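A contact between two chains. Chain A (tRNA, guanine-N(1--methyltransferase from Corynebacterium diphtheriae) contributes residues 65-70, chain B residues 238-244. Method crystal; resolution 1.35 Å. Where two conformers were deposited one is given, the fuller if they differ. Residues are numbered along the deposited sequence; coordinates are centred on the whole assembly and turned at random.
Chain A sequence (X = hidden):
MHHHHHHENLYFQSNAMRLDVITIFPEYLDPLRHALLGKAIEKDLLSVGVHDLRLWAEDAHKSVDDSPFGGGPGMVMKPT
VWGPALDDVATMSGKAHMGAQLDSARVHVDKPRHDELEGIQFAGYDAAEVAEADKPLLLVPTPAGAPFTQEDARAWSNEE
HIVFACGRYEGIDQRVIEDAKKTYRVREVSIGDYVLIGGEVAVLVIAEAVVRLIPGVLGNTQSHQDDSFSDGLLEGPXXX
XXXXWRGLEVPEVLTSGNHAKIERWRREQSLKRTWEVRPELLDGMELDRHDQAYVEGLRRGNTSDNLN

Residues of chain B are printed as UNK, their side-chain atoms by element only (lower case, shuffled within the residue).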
# COMPACT_ATOMS: atom_id res chain seq x y z
N ASP A 65 -24.78 0.91 4.93
CA ASP A 65 -24.64 1.32 3.55
C ASP A 65 -26.00 1.36 2.87
O ASP A 65 -26.97 0.75 3.35
CB ASP A 65 -23.69 0.41 2.76
CG ASP A 65 -24.12 -1.04 2.79
OD1 ASP A 65 -23.84 -1.72 3.79
OD2 ASP A 65 -24.73 -1.50 1.81
N ASP A 66 -26.08 2.09 1.76
CA ASP A 66 -27.33 2.32 1.06
C ASP A 66 -27.01 2.69 -0.39
O ASP A 66 -25.86 3.00 -0.73
CB ASP A 66 -28.13 3.40 1.80
CG ASP A 66 -29.61 3.43 1.47
OD1 ASP A 66 -30.11 2.58 0.69
OD2 ASP A 66 -30.28 4.32 2.03
N SER A 67 -28.04 2.66 -1.23
CA SER A 67 -27.84 2.91 -2.65
C SER A 67 -27.40 4.35 -2.91
O SER A 67 -27.79 5.27 -2.19
CB SER A 67 -29.15 2.68 -3.40
OG SER A 67 -29.51 1.32 -3.33
N PRO A 68 -26.58 4.57 -3.94
CA PRO A 68 -26.12 5.94 -4.21
C PRO A 68 -27.21 6.80 -4.81
O PRO A 68 -27.98 6.36 -5.67
CB PRO A 68 -24.99 5.74 -5.21
CG PRO A 68 -25.29 4.47 -5.88
CD PRO A 68 -25.95 3.60 -4.84
N PHE A 69 -27.24 8.06 -4.38
CA PHE A 69 -28.01 9.06 -5.11
C PHE A 69 -27.49 9.18 -6.53
O PHE A 69 -26.28 9.09 -6.78
CB PHE A 69 -27.91 10.43 -4.43
CG PHE A 69 -28.93 10.65 -3.36
CD1 PHE A 69 -30.28 10.72 -3.66
CD2 PHE A 69 -28.54 10.82 -2.06
CE1 PHE A 69 -31.21 10.93 -2.66
CE2 PHE A 69 -29.46 11.03 -1.06
CZ PHE A 69 -30.80 11.09 -1.35
N GLY A 70 -28.41 9.38 -7.46
CA GLY A 70 -28.08 9.45 -8.86
C GLY A 70 -28.24 8.14 -9.59
O GLY A 70 -28.03 8.10 -10.81
N UNK B 238 -19.29 10.43 -3.73
CA UNK B 238 -20.54 9.69 -3.74
C UNK B 238 -21.40 10.11 -2.56
O UNK B 238 -20.90 10.58 -1.54
o UNK B 238 -19.57 7.73 -4.77
c UNK B 238 -20.30 8.19 -3.64
N UNK B 239 -22.71 9.89 -2.70
CA UNK B 239 -23.68 10.29 -1.69
C UNK B 239 -24.78 9.25 -1.60
O UNK B 239 -25.11 8.60 -2.58
c UNK B 239 -24.33 11.64 -2.07
c UNK B 239 -21.48 14.79 -2.60
c UNK B 239 -22.77 13.02 -3.50
c UNK B 239 -22.02 14.55 -1.35
c UNK B 239 -22.95 13.53 -1.19
c UNK B 239 -23.34 12.76 -2.27
o UNK B 239 -20.55 15.79 -2.75
c UNK B 239 -21.85 14.04 -3.67
N UNK B 240 -25.38 9.15 -0.40
CA UNK B 240 -26.56 8.32 -0.17
C UNK B 240 -27.53 9.08 0.74
O UNK B 240 -27.28 10.21 1.14
c UNK B 240 -26.17 6.92 0.33
c UNK B 240 -25.57 6.97 1.72
o UNK B 240 -27.33 6.08 0.34
N UNK B 241 -28.65 8.44 1.04
CA UNK B 241 -29.67 9.07 1.87
C UNK B 241 -29.09 9.38 3.25
O UNK B 241 -28.23 8.65 3.75
c UNK B 241 -33.34 6.38 -0.37
c UNK B 241 -31.61 7.87 0.72
n UNK B 241 -32.43 5.42 -1.07
c UNK B 241 -32.76 6.89 0.94
c UNK B 241 -30.87 8.14 2.02
N UNK B 242 -29.56 10.44 3.92
CA UNK B 242 -30.67 11.32 3.51
C UNK B 242 -30.26 12.46 2.58
O UNK B 242 -29.05 12.75 2.42
c UNK B 242 -29.90 11.99 5.65
c UNK B 242 -29.08 10.76 5.28
c UNK B 242 -31.15 11.88 4.85
N UNK B 243 -31.25 13.12 1.97
CA UNK B 243 -30.96 14.23 1.07
C UNK B 243 -30.23 15.35 1.79
O UNK B 243 -29.36 16.00 1.20
c UNK B 243 -32.91 13.76 -0.45
c UNK B 243 -32.27 14.75 0.47
n UNK B 243 -35.65 15.07 -3.43
c UNK B 243 -34.03 14.38 -1.25
n UNK B 243 -35.63 12.91 -4.19
n UNK B 243 -34.49 13.46 -2.28
c UNK B 243 -35.26 13.82 -3.30
N UNK B 244 -30.57 15.61 3.05
CA UNK B 244 -29.94 16.67 3.83
C UNK B 244 -29.50 16.09 5.16
O UNK B 244 -30.29 15.43 5.84
o UNK B 244 -32.04 20.47 4.27
o UNK B 244 -30.99 20.79 6.16
c UNK B 244 -31.17 20.15 5.11
c UNK B 244 -30.91 17.85 4.04
c UNK B 244 -30.27 18.95 4.86
O HOH W 1 -28.97 5.88 3.97
O HOH W 2 -30.43 6.37 -2.13
O HOH W 3 -23.68 9.42 -5.47

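Position 238 carries two side-chain atoms, one carbon followed by one oxygen, with no branch. Nothing of the chain A stretch lies within 4.5 Å, so the identification rests on composition alone: a single carbon ending in a hydroxyl is serine, S238(B).

Position 239 has eight side-chain atoms: one carbon, then a six-carbon ring bearing one oxygen at its far end. The CA-to-CB bond points sideways and the ring leads away from chain A, so the side chain meets the other stretch chiefly through its first carbon, with CB 4.3 Å from CD2 of F69(A). A six-carbon ring with one oxygen is tyrosine, Y239(B). Its backbone does more than its ring: F69(A) N donates a hydrogen bond to Y239(B) O at 2.8 Å, with an angle of 153° at the hydrogen, and P68(A) CA approaches the same Y239(B) O to 3.3 Å in a CA-H...O contact.

Position 240 shows three side-chain atoms, a CB carrying one oxygen and one carbon; the oxygen lies 2.7 Å from S67(A) O and 3.2 Å from D66(A) CB. This beta-branched pattern is threonine, T240(B), and its OG1 donates a hydrogen bond to that S67(A) O. Chi1 is -171° (t), and the residue is buried.

Position 241 has four carbons in a row ending in a nitrogen, unbranched. The nitrogen lies 3.9 Å from D66(A) OD2, the third carbon 3.7 Å from the same D66(A) OD2, and the second carbon 3.9 Å from F69(A) CZ. This is lysine, K241(B). The chain runs m, t, t, p, with chi4 at 73°, and the NZ–OD2 pair is a long salt bridge.

Position 242 has three carbons closing a ring onto the backbone nitrogen. Its CA-to-CB bond points away, and the ring touches nothing on the chain A stretch, CB being 6.2 Å from F69(A) CE2; its backbone O, however, is 3.9 Å from F69(A) CE2, at the edge of the phenyl ring. It can only be proline, P242(B); the peptide bond before it is cis.

Position 243 has three carbons, a nitrogen, then a carbon carrying two more nitrogens. Its second carbon lies 3.5 Å from F69(A) CZ in the conformer given. The guanidinium makes it arginine, R243(B).

Position 244 has three carbons, the third bearing two oxygens. Its CA-to-CB bond points away, and the side chain comes no nearer to the chain A stretch than 8.6 Å, from CB to F69(A) CE2. A carboxylate on a two-carbon spacer is glutamate, E244(B).

The contact therefore combines polar pairing with packing around one ring. The hydrogen bonds at S67(A) O and F69(A) N hold the two backbones close, with P68(A) and T240(B) CA atoms 4.7 Å apart. F69(A), whose 131 Å² is the largest covered area of any residue here, sets its ring edge against T240(B) O, 3.2 Å from CE2. Water extends the polar network: water 1 donates to D66(A) OD2 and K241(B) O, while water 2 donates to S67(A) O and accepts from K241(B) NZ. Water 3 similarly links F69(A) O to Y239(B) N.

Chain B (238-244) SYTKPRE
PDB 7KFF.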